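Local coordinates for protein bifunctional endomannanase/endoglucanase (Caldanaerobius polysaccharolyticus, PDB 3W0K) that probably hydrolyses beta-1,4-linked mannan and glucan chains as a family 5 glycoside hydrolase, acting as both endomannanase and endoglucanase in polysaccharide breakdown, at residues Val112-Ser126 / Thr158-Glu170. Numbering follows the deposited sequence.
Sequences VYQWELFAKRYKGVS and TVEAIRKIDPDRE
Two neighbouring outer helices of the (beta/alpha)8 barrel, 105-121 and 148-165, pack here side by side and lead into the loops that follow their C-terminal ends, where Arg169 docks on Val125. The helices follow adjacent barrel strands, 78-83 and 130-133, and the axes of 112-121 and 158-165 run 25° from parallel, 8.9 Å apart at closest. This spacing is consistent with alanines at the interface: the CB of Ala119 meets Ile162 CG2 and Ile165 CG2, while Ala161 CB rests 3.7 Å from Val112 CG1. Ile165 lies across Glu116 at about a right angle, its CD1 3.7 Å from Glu116 CB, and its CG2 presses on Lys120 CG. Deeper in, Thr158 CG2 approaches Trp115 CD1 obliquely (3.7 Å); the indole NE1 is bonded to Leu134 O. Water 1 links Glu116 OE2 to Ala161 O.

Past the helix ends the contact turns polar. Arg169 bends at chi2 (63°) and again at chi3, which brings its guanidinium end-on to Val125 O: NH1 and NH2 both donate to that single oxygen, each at 2.9 Å, with the oxygen only 11° out of the guanidinium plane. Both bonds are noticeably bent, as expected when two N-H groups share one acceptor. Asp166 OD2 stands 3.4 Å from Arg169 NH2 but well out of that plane, so the salt bridge is one of charge alone. Two waters bind this carboxylate oxygen: water 2 ties it to Ala119 O and Arg169 NH2, water 4 to Gly124 N and Val125 O. A leucine in place of Arg169 would probably cost Val125 O both guanidinium donors and buried Asp166 its charge partner. Phe132 adds a cation-pi contact to the guanidinium. Buried charge and bridging water thus join the two loops, whereas the helices themselves meet mainly through apolar groups, including the aliphatic parts of Glu116 and Lys120.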
ATOM      1  N   VAL A 112      12.633   9.747 -10.960  1.00  8.95           N
ATOM      2  CA  VAL A 112      11.810  10.697 -11.701  1.00  9.71           C
ATOM      3  C   VAL A 112      11.599  10.206 -13.137  1.00 10.64           C
ATOM      4  O   VAL A 112      10.488  10.281 -13.665  1.00 11.94           O
ATOM      5  CB  VAL A 112      12.440  12.115 -11.681  1.00  8.07           C
ATOM      6  CG1 VAL A 112      11.675  13.066 -12.608  1.00 10.30           C
ATOM      7  CG2 VAL A 112      12.432  12.657 -10.260  1.00  9.78           C
ATOM      8  N   TYR A 113      12.653   9.662 -13.742  1.00 11.13           N
ATOM      9  CA  TYR A 113      12.580   9.144 -15.107  1.00 12.04           C
ATOM     10  C   TYR A 113      11.565   8.004 -15.212  1.00 12.64           C
ATOM     11  O   TYR A 113      10.799   7.947 -16.176  1.00 11.95           O
ATOM     12  CB  TYR A 113      13.963   8.680 -15.574  1.00 12.10           C
ATOM     13  CG  TYR A 113      13.966   7.909 -16.876  1.00 13.02           C
ATOM     14  CD1 TYR A 113      13.730   8.548 -18.093  1.00 15.64           C
ATOM     15  CD2 TYR A 113      14.206   6.535 -16.890  1.00 14.55           C
ATOM     16  CE1 TYR A 113      13.731   7.835 -19.291  1.00 16.06           C
ATOM     17  CE2 TYR A 113      14.210   5.817 -18.079  1.00 16.38           C
ATOM     18  CZ  TYR A 113      13.972   6.469 -19.273  1.00 17.15           C
ATOM     19  OH  TYR A 113      13.961   5.749 -20.445  1.00 19.71           O
ATOM     20  N   GLN A 114      11.551   7.115 -14.217  1.00 12.64           N
ATOM     21  CA  GLN A 114      10.616   5.985 -14.189  1.00 14.81           C
ATOM     22  C   GLN A 114       9.189   6.511 -14.227  1.00 13.51           C
ATOM     23  O   GLN A 114       8.360   6.041 -15.008  1.00 12.49           O
ATOM     24  CB  GLN A 114      10.761   5.174 -12.896  1.00 18.90           C
ATOM     25  CG  GLN A 114      12.152   4.685 -12.566  1.00 25.45           C
ATOM     26  CD  GLN A 114      12.609   3.563 -13.458  1.00 26.77           C
ATOM     27  OE1 GLN A 114      13.491   3.741 -14.294  1.00 30.48           O
ATOM     28  NE2 GLN A 114      12.027   2.388 -13.270  1.00 26.44           N
ATOM     29  N   TRP A 115       8.906   7.474 -13.353  1.00 12.02           N
ATOM     30  CA  TRP A 115       7.576   8.055 -13.277  1.00 10.45           C
ATOM     31  C   TRP A 115       7.187   8.830 -14.524  1.00 10.06           C
ATOM     32  O   TRP A 115       6.019   8.840 -14.905  1.00 11.39           O
ATOM     33  CB  TRP A 115       7.418   8.882 -11.999  1.00 11.18           C
ATOM     34  CG  TRP A 115       7.106   8.001 -10.825  1.00  8.52           C
ATOM     35  CD1 TRP A 115       7.816   7.887  -9.662  1.00  8.15           C
ATOM     36  CD2 TRP A 115       6.017   7.069 -10.723  1.00  8.83           C
ATOM     37  NE1 TRP A 115       7.240   6.938  -8.846  1.00  8.11           N
ATOM     38  CE2 TRP A 115       6.136   6.421  -9.474  1.00  8.94           C
ATOM     39  CE3 TRP A 115       4.958   6.713 -11.572  1.00  9.65           C
ATOM     40  CZ2 TRP A 115       5.232   5.438  -9.047  1.00  8.70           C
ATOM     41  CZ3 TRP A 115       4.061   5.735 -11.151  1.00  9.05           C
ATOM     42  CH2 TRP A 115       4.204   5.109  -9.897  1.00  8.59           C
ATOM     43  N   GLU A 116       8.166   9.444 -15.182  1.00 10.02           N
ATOM     44  CA  GLU A 116       7.882  10.167 -16.416  1.00  9.88           C
ATOM     45  C   GLU A 116       7.512   9.155 -17.498  1.00 10.41           C
ATOM     46  O   GLU A 116       6.645   9.419 -18.331  1.00 10.93           O
ATOM     47  CB  GLU A 116       9.086  11.000 -16.850  1.00 10.54           C
ATOM     48  CG  GLU A 116       9.326  12.221 -15.978  1.00 12.85           C
ATOM     49  CD  GLU A 116      10.541  13.022 -16.409  1.00 15.53           C
ATOM     50  OE1 GLU A 116      11.575  12.411 -16.749  1.00 17.80           O
ATOM     51  OE2 GLU A 116      10.461  14.266 -16.401  1.00 18.36           O
ATOM     52  N   LEU A 117       8.164   7.991 -17.470  1.00 10.82           N
ATOM     53  CA  LEU A 117       7.881   6.922 -18.428  1.00 10.96           C
ATOM     54  C   LEU A 117       6.422   6.498 -18.314  1.00 11.18           C
ATOM     55  O   LEU A 117       5.714   6.421 -19.317  1.00 10.40           O
ATOM     56  CB  LEU A 117       8.770   5.705 -18.170  1.00 13.85           C
ATOM     57  CG  LEU A 117      10.241   5.764 -18.568  1.00 16.65           C
ATOM     58  CD1 LEU A 117      10.924   4.492 -18.099  1.00 17.81           C
ATOM     59  CD2 LEU A 117      10.370   5.925 -20.078  1.00 20.35           C
ATOM     60  N   PHE A 118       5.973   6.241 -17.088  1.00 10.74           N
ATOM     61  CA  PHE A 118       4.592   5.833 -16.861  1.00  9.80           C
ATOM     62  C   PHE A 118       3.611   6.959 -17.165  1.00  9.65           C
ATOM     63  O   PHE A 118       2.536   6.717 -17.712  1.00 10.45           O
ATOM     64  CB  PHE A 118       4.410   5.307 -15.432  1.00  9.99           C
ATOM     65  CG  PHE A 118       5.134   4.016 -15.172  1.00 11.41           C
ATOM     66  CD1 PHE A 118       5.061   2.966 -16.085  1.00 11.68           C
ATOM     67  CD2 PHE A 118       5.901   3.853 -14.023  1.00 11.37           C
ATOM     68  CE1 PHE A 118       5.744   1.773 -15.856  1.00 12.05           C
ATOM     69  CE2 PHE A 118       6.587   2.665 -13.785  1.00 12.62           C
ATOM     70  CZ  PHE A 118       6.510   1.623 -14.702  1.00 12.72           C
ATOM     71  N   ALA A 119       3.987   8.192 -16.832  1.00  9.84           N
ATOM     72  CA  ALA A 119       3.125   9.337 -17.111  1.00  9.07           C
ATOM     73  C   ALA A 119       2.895   9.449 -18.616  1.00 10.14           C
ATOM     74  O   ALA A 119       1.765   9.658 -19.067  1.00 11.03           O
ATOM     75  CB  ALA A 119       3.745  10.619 -16.570  1.00  9.51           C
ATOM     76  N   LYS A 120       3.961   9.280 -19.393  1.00 10.60           N
ATOM     77  CA  LYS A 120       3.857   9.350 -20.846  1.00 11.64           C
ATOM     78  C   LYS A 120       3.091   8.166 -21.422  1.00 11.22           C
ATOM     79  O   LYS A 120       2.211   8.336 -22.269  1.00 12.55           O
ATOM     80  CB  LYS A 120       5.241   9.405 -21.492  1.00 14.01           C
ATOM     81  CG  LYS A 120       5.947  10.737 -21.344  1.00 18.16           C
ATOM     82  CD  LYS A 120       7.204  10.786 -22.202  1.00 21.17           C
ATOM     83  CE  LYS A 120       8.305   9.900 -21.648  1.00 25.54           C
ATOM     84  NZ  LYS A 120       8.853  10.455 -20.380  1.00 26.97           N
ATOM     85  N   ARG A 121       3.404   6.971 -20.935  1.00 11.01           N
ATOM     86  CA  ARG A 121       2.765   5.757 -21.426  1.00 10.30           C
ATOM     87  C   ARG A 121       1.255   5.756 -21.231  1.00 11.07           C
ATOM     88  O   ARG A 121       0.507   5.346 -22.120  1.00 11.99           O
ATOM     89  CB  ARG A 121       3.369   4.523 -20.748  1.00 10.70           C
ATOM     90  CG  ARG A 121       2.999   3.215 -21.428  1.00 11.12           C
ATOM     91  CD  ARG A 121       3.651   2.034 -20.741  1.00 11.60           C
ATOM     92  NE  ARG A 121       3.371   0.783 -21.443  1.00 12.34           N
ATOM     93  CZ  ARG A 121       4.143   0.272 -22.397  1.00 12.79           C
ATOM     94  NH1 ARG A 121       5.251   0.902 -22.771  1.00 14.71           N
ATOM     95  NH2 ARG A 121       3.819  -0.882 -22.965  1.00 13.75           N
ATOM     96  N   TYR A 122       0.806   6.252 -20.083  1.00 10.52           N
ATOM     97  CA  TYR A 122      -0.615   6.250 -19.778  1.00  9.45           C
ATOM     98  C   TYR A 122      -1.324   7.594 -19.884  1.00  9.38           C
ATOM     99  O   TYR A 122      -2.453   7.738 -19.413  1.00 10.74           O
ATOM    100  CB  TYR A 122      -0.842   5.611 -18.404  1.00 11.10           C
ATOM    101  CG  TYR A 122      -0.265   4.216 -18.315  1.00 10.39           C
ATOM    102  CD1 TYR A 122      -0.712   3.204 -19.168  1.00 10.09           C
ATOM    103  CD2 TYR A 122       0.766   3.918 -17.421  1.00 10.27           C
ATOM    104  CE1 TYR A 122      -0.145   1.936 -19.137  1.00 11.46           C
ATOM    105  CE2 TYR A 122       1.340   2.652 -17.383  1.00 10.62           C
ATOM    106  CZ  TYR A 122       0.882   1.667 -18.246  1.00 11.12           C
ATOM    107  OH  TYR A 122       1.458   0.418 -18.233  1.00 12.02           O
ATOM    108  N   LYS A 123      -0.692   8.567 -20.537  1.00  9.87           N
ATOM    109  CA  LYS A 123      -1.324   9.876 -20.697  1.00 10.63           C
ATOM    110  C   LYS A 123      -2.644   9.690 -21.436  1.00 10.01           C
ATOM    111  O   LYS A 123      -2.689   9.046 -22.484  1.00 11.31           O
ATOM    112  CB  LYS A 123      -0.429  10.836 -21.482  1.00 11.78           C
ATOM    113  CG  LYS A 123      -1.039  12.227 -21.612  1.00 12.74           C
ATOM    114  CD  LYS A 123      -0.150  13.169 -22.385  1.00 14.77           C
ATOM    115  CE  LYS A 123      -0.823  14.523 -22.536  1.00 14.69           C
ATOM    116  NZ  LYS A 123       0.027  15.476 -23.297  1.00 20.09           N
ATOM    117  N   GLY A 124      -3.717  10.231 -20.872  1.00 10.85           N
ATOM    118  CA  GLY A 124      -5.021  10.089 -21.500  1.00 11.31           C
ATOM    119  C   GLY A 124      -5.925   9.166 -20.709  1.00 11.95           C
ATOM    120  O   GLY A 124      -7.148   9.271 -20.802  1.00 12.08           O
ATOM    121  N   VAL A 125      -5.331   8.239 -19.958  1.00 11.35           N
ATOM    122  CA  VAL A 125      -6.123   7.328 -19.136  1.00 11.15           C
ATOM    123  C   VAL A 125      -6.636   8.118 -17.935  1.00 10.98           C
ATOM    124  O   VAL A 125      -5.860   8.735 -17.200  1.00 11.32           O
ATOM    125  CB  VAL A 125      -5.304   6.107 -18.662  1.00 11.76           C
ATOM    126  CG1 VAL A 125      -6.147   5.233 -17.739  1.00 11.72           C
ATOM    127  CG2 VAL A 125      -4.842   5.289 -19.863  1.00 12.66           C
ATOM    128  N   SER A 126      -7.952   8.127 -17.770  1.00 11.15           N
ATOM    129  CA  SER A 126      -8.597   8.859 -16.686  1.00 11.70           C
ATOM    130  C   SER A 126      -8.138   8.422 -15.303  1.00 11.85           C
ATOM    131  O   SER A 126      -7.859   7.244 -15.074  1.00 11.32           O
ATOM    132  CB  SER A 126     -10.116   8.699 -16.777  1.00 15.23           C
ATOM    133  OG  SER A 126     -10.755   9.318 -15.676  1.00 18.56           O
ATOM    134  N   THR A 158       9.069  15.129  -8.303  1.00  9.55           N
ATOM    135  CA  THR A 158       8.427  14.026  -9.009  1.00  9.19           C
ATOM    136  C   THR A 158       7.010  14.375  -9.459  1.00  9.97           C
ATOM    137  O   THR A 158       6.632  14.096 -10.599  1.00 10.84           O
ATOM    138  CB  THR A 158       8.421  12.755  -8.137  1.00  9.42           C
ATOM    139  OG1 THR A 158       9.757  12.485  -7.691  1.00 10.24           O
ATOM    140  CG2 THR A 158       7.928  11.556  -8.938  1.00 10.90           C
ATOM    141  N   VAL A 159       6.246  15.000  -8.568  1.00  9.41           N
ATOM    142  CA  VAL A 159       4.874  15.410  -8.858  1.00  9.98           C
ATOM    143  C   VAL A 159       4.845  16.411 -10.014  1.00 10.12           C
ATOM    144  O   VAL A 159       4.019  16.300 -10.921  1.00 11.32           O
ATOM    145  CB  VAL A 159       4.200  16.013  -7.605  1.00 10.33           C
ATOM    146  CG1 VAL A 159       2.920  16.750  -7.975  1.00 10.26           C
ATOM    147  CG2 VAL A 159       3.885  14.902  -6.607  1.00 10.69           C
ATOM    148  N   GLU A 160       5.773  17.366  -9.994  1.00 10.12           N
ATOM    149  CA  GLU A 160       5.845  18.365 -11.054  1.00 10.39           C
ATOM    150  C   GLU A 160       6.240  17.737 -12.390  1.00 11.60           C
ATOM    151  O   GLU A 160       5.723  18.122 -13.441  1.00 12.48           O
ATOM    152  CB  GLU A 160       6.815  19.484 -10.669  1.00 12.34           C
ATOM    153  CG  GLU A 160       6.270  20.399  -9.573  1.00 16.80           C
ATOM    154  CD  GLU A 160       7.212  21.535  -9.198  1.00 20.63           C
ATOM    155  OE1 GLU A 160       8.364  21.561  -9.684  1.00 24.65           O
ATOM    156  OE2 GLU A 160       6.795  22.404  -8.402  1.00 23.93           O
ATOM    157  N   ALA A 161       7.127  16.747 -12.345  1.00 10.96           N
ATOM    158  CA  ALA A 161       7.569  16.064 -13.558  1.00 10.11           C
ATOM    159  C   ALA A 161       6.415  15.281 -14.185  1.00 11.33           C
ATOM    160  O   ALA A 161       6.235  15.290 -15.402  1.00 12.31           O
ATOM    161  CB  ALA A 161       8.737  15.138 -13.249  1.00  9.91           C
ATOM    162  N   ILE A 162       5.634  14.601 -13.348  1.00 10.08           N
ATOM    163  CA  ILE A 162       4.485  13.835 -13.830  1.00 10.00           C
ATOM    164  C   ILE A 162       3.433  14.782 -14.416  1.00 11.76           C
ATOM    165  O   ILE A 162       2.934  14.560 -15.523  1.00 11.41           O
ATOM    166  CB  ILE A 162       3.847  13.007 -12.682  1.00 10.06           C
ATOM    167  CG1 ILE A 162       4.795  11.885 -12.260  1.00 10.21           C
ATOM    168  CG2 ILE A 162       2.487  12.439 -13.107  1.00 11.98           C
ATOM    169  CD1 ILE A 162       4.397  11.211 -10.954  1.00  9.64           C
ATOM    170  N   ARG A 163       3.132  15.851 -13.684  1.00 11.48           N
ATOM    171  CA  ARG A 163       2.131  16.827 -14.112  1.00 12.73           C
ATOM    172  C   ARG A 163       2.483  17.604 -15.373  1.00 13.13           C
ATOM    173  O   ARG A 163       1.589  18.076 -16.080  1.00 13.65           O
ATOM    174  CB  ARG A 163       1.781  17.778 -12.970  1.00 14.27           C
ATOM    175  CG  ARG A 163       0.967  17.095 -11.889  1.00 13.47           C
ATOM    176  CD  ARG A 163       0.629  18.017 -10.736  1.00 13.78           C
ATOM    177  NE  ARG A 163      -0.251  17.348  -9.777  1.00 13.61           N
ATOM    178  CZ  ARG A 163      -0.430  17.735  -8.517  1.00 14.22           C
ATOM    179  NH1 ARG A 163       0.210  18.795  -8.040  1.00 15.06           N
ATOM    180  NH2 ARG A 163      -1.254  17.055  -7.733  1.00 15.69           N
ATOM    181  N   LYS A 164       3.776  17.757 -15.649  1.00 13.22           N
ATOM    182  CA  LYS A 164       4.203  18.461 -16.855  1.00 15.05           C
ATOM    183  C   LYS A 164       3.790  17.634 -18.074  1.00 14.96           C
ATOM    184  O   LYS A 164       3.423  18.180 -19.118  1.00 15.57           O
ATOM    185  CB  LYS A 164       5.719  18.676 -16.847  1.00 16.63           C
ATOM    186  CG  LYS A 164       6.239  19.432 -18.058  1.00 22.16           C
ATOM    187  CD  LYS A 164       7.719  19.745 -17.927  1.00 26.07           C
ATOM    188  CE  LYS A 164       8.240  20.448 -19.173  1.00 28.28           C
ATOM    189  NZ  LYS A 164       8.112  19.591 -20.387  1.00 30.58           N
ATOM    190  N   ILE A 165       3.829  16.313 -17.918  1.00 13.58           N
ATOM    191  CA  ILE A 165       3.460  15.382 -18.981  1.00 13.18           C
ATOM    192  C   ILE A 165       1.949  15.141 -18.994  1.00 13.86           C
ATOM    193  O   ILE A 165       1.306  15.234 -20.044  1.00 13.73           O
ATOM    194  CB  ILE A 165       4.205  14.036 -18.815  1.00 13.55           C
ATOM    195  CG1 ILE A 165       5.708  14.253 -19.006  1.00 13.43           C
ATOM    196  CG2 ILE A 165       3.666  12.995 -19.798  1.00 12.66           C
ATOM    197  CD1 ILE A 165       6.564  13.098 -18.531  1.00 13.62           C
ATOM    198  N   ASP A 166       1.391  14.842 -17.826  1.00 13.40           N
ATOM    199  CA  ASP A 166      -0.042  14.595 -17.695  1.00 12.99           C
ATOM    200  C   ASP A 166      -0.585  15.278 -16.441  1.00 12.68           C
ATOM    201  O   ASP A 166      -0.571  14.706 -15.349  1.00 13.42           O
ATOM    202  CB  ASP A 166      -0.324  13.087 -17.650  1.00 13.30           C
ATOM    203  CG  ASP A 166      -1.815  12.766 -17.628  1.00 14.41           C
ATOM    204  OD1 ASP A 166      -2.647  13.698 -17.660  1.00 13.29           O
ATOM    205  OD2 ASP A 166      -2.160  11.568 -17.576  1.00 13.96           O
ATOM    206  N   PRO A 167      -1.127  16.498 -16.597  1.00 13.73           N
ATOM    207  CA  PRO A 167      -1.688  17.285 -15.493  1.00 13.88           C
ATOM    208  C   PRO A 167      -2.901  16.641 -14.827  1.00 13.65           C
ATOM    209  O   PRO A 167      -3.265  17.008 -13.709  1.00 16.05           O
ATOM    210  CB  PRO A 167      -2.100  18.593 -16.177  1.00 15.96           C
ATOM    211  CG  PRO A 167      -1.256  18.652 -17.402  1.00 20.06           C
ATOM    212  CD  PRO A 167      -1.228  17.234 -17.868  1.00 15.19           C
ATOM    213  N   ASP A 168      -3.521  15.688 -15.517  1.00 13.35           N
ATOM    214  CA  ASP A 168      -4.714  15.015 -15.013  1.00 13.57           C
ATOM    215  C   ASP A 168      -4.465  13.729 -14.230  1.00 13.33           C
ATOM    216  O   ASP A 168      -5.412  13.117 -13.738  1.00 16.33           O
ATOM    217  CB  ASP A 168      -5.675  14.715 -16.168  1.00 15.17           C
ATOM    218  CG  ASP A 168      -6.100  15.967 -16.922  1.00 19.29           C
ATOM    219  OD1 ASP A 168      -6.398  16.988 -16.269  1.00 19.60           O
ATOM    220  OD2 ASP A 168      -6.139  15.925 -18.170  1.00 20.19           O
ATOM    221  N   ARG A 169      -3.203  13.320 -14.114  1.00 12.71           N
ATOM    222  CA  ARG A 169      -2.863  12.090 -13.397  1.00 10.26           C
ATOM    223  C   ARG A 169      -2.916  12.210 -11.877  1.00 10.61           C
ATOM    224  O   ARG A 169      -2.176  13.001 -11.279  1.00 11.26           O
ATOM    225  CB  ARG A 169      -1.476  11.596 -13.815  1.00 10.60           C
ATOM    226  CG  ARG A 169      -0.998  10.353 -13.051  1.00  8.29           C
ATOM    227  CD  ARG A 169      -1.881   9.133 -13.307  1.00  9.80           C
ATOM    228  NE  ARG A 169      -1.959   8.815 -14.731  1.00  9.91           N
ATOM    229  CZ  ARG A 169      -3.092   8.616 -15.397  1.00  9.88           C
ATOM    230  NH1 ARG A 169      -4.261   8.684 -14.767  1.00 10.09           N
ATOM    231  NH2 ARG A 169      -3.058   8.420 -16.710  1.00 10.12           N
ATOM    232  N   GLU A 170      -3.776  11.401 -11.259  1.00 10.17           N
ATOM    233  CA  GLU A 170      -3.914  11.387  -9.808  1.00  9.59           C
ATOM    234  C   GLU A 170      -2.667  10.752  -9.211  1.00  9.90           C
ATOM    235  O   GLU A 170      -2.201   9.706  -9.673  1.00 10.75           O
ATOM    236  CB  GLU A 170      -5.164  10.608  -9.392  1.00 11.69           C
ATOM    237  CG  GLU A 170      -5.407  10.564  -7.888  1.00 15.55           C
ATOM    238  CD  GLU A 170      -6.720   9.890  -7.541  1.00 19.10           C
ATOM    239  OE1 GLU A 170      -6.692   8.797  -6.943  1.00 22.45           O
ATOM    240  OE2 GLU A 170      -7.783  10.451  -7.883  1.00 24.29           O
TER
HETATM  241  O   HOH W   1       8.324  15.922 -16.988  1.00 15.43           O
HETATM  242  O   HOH W   2      -0.372   9.495 -17.186  1.00 11.12           O
HETATM  243  O   HOH W   3       2.661  15.244 -22.832  1.00 27.48           O
HETATM  244  O   HOH W   4      -4.817  11.213 -18.254  1.00 15.88           O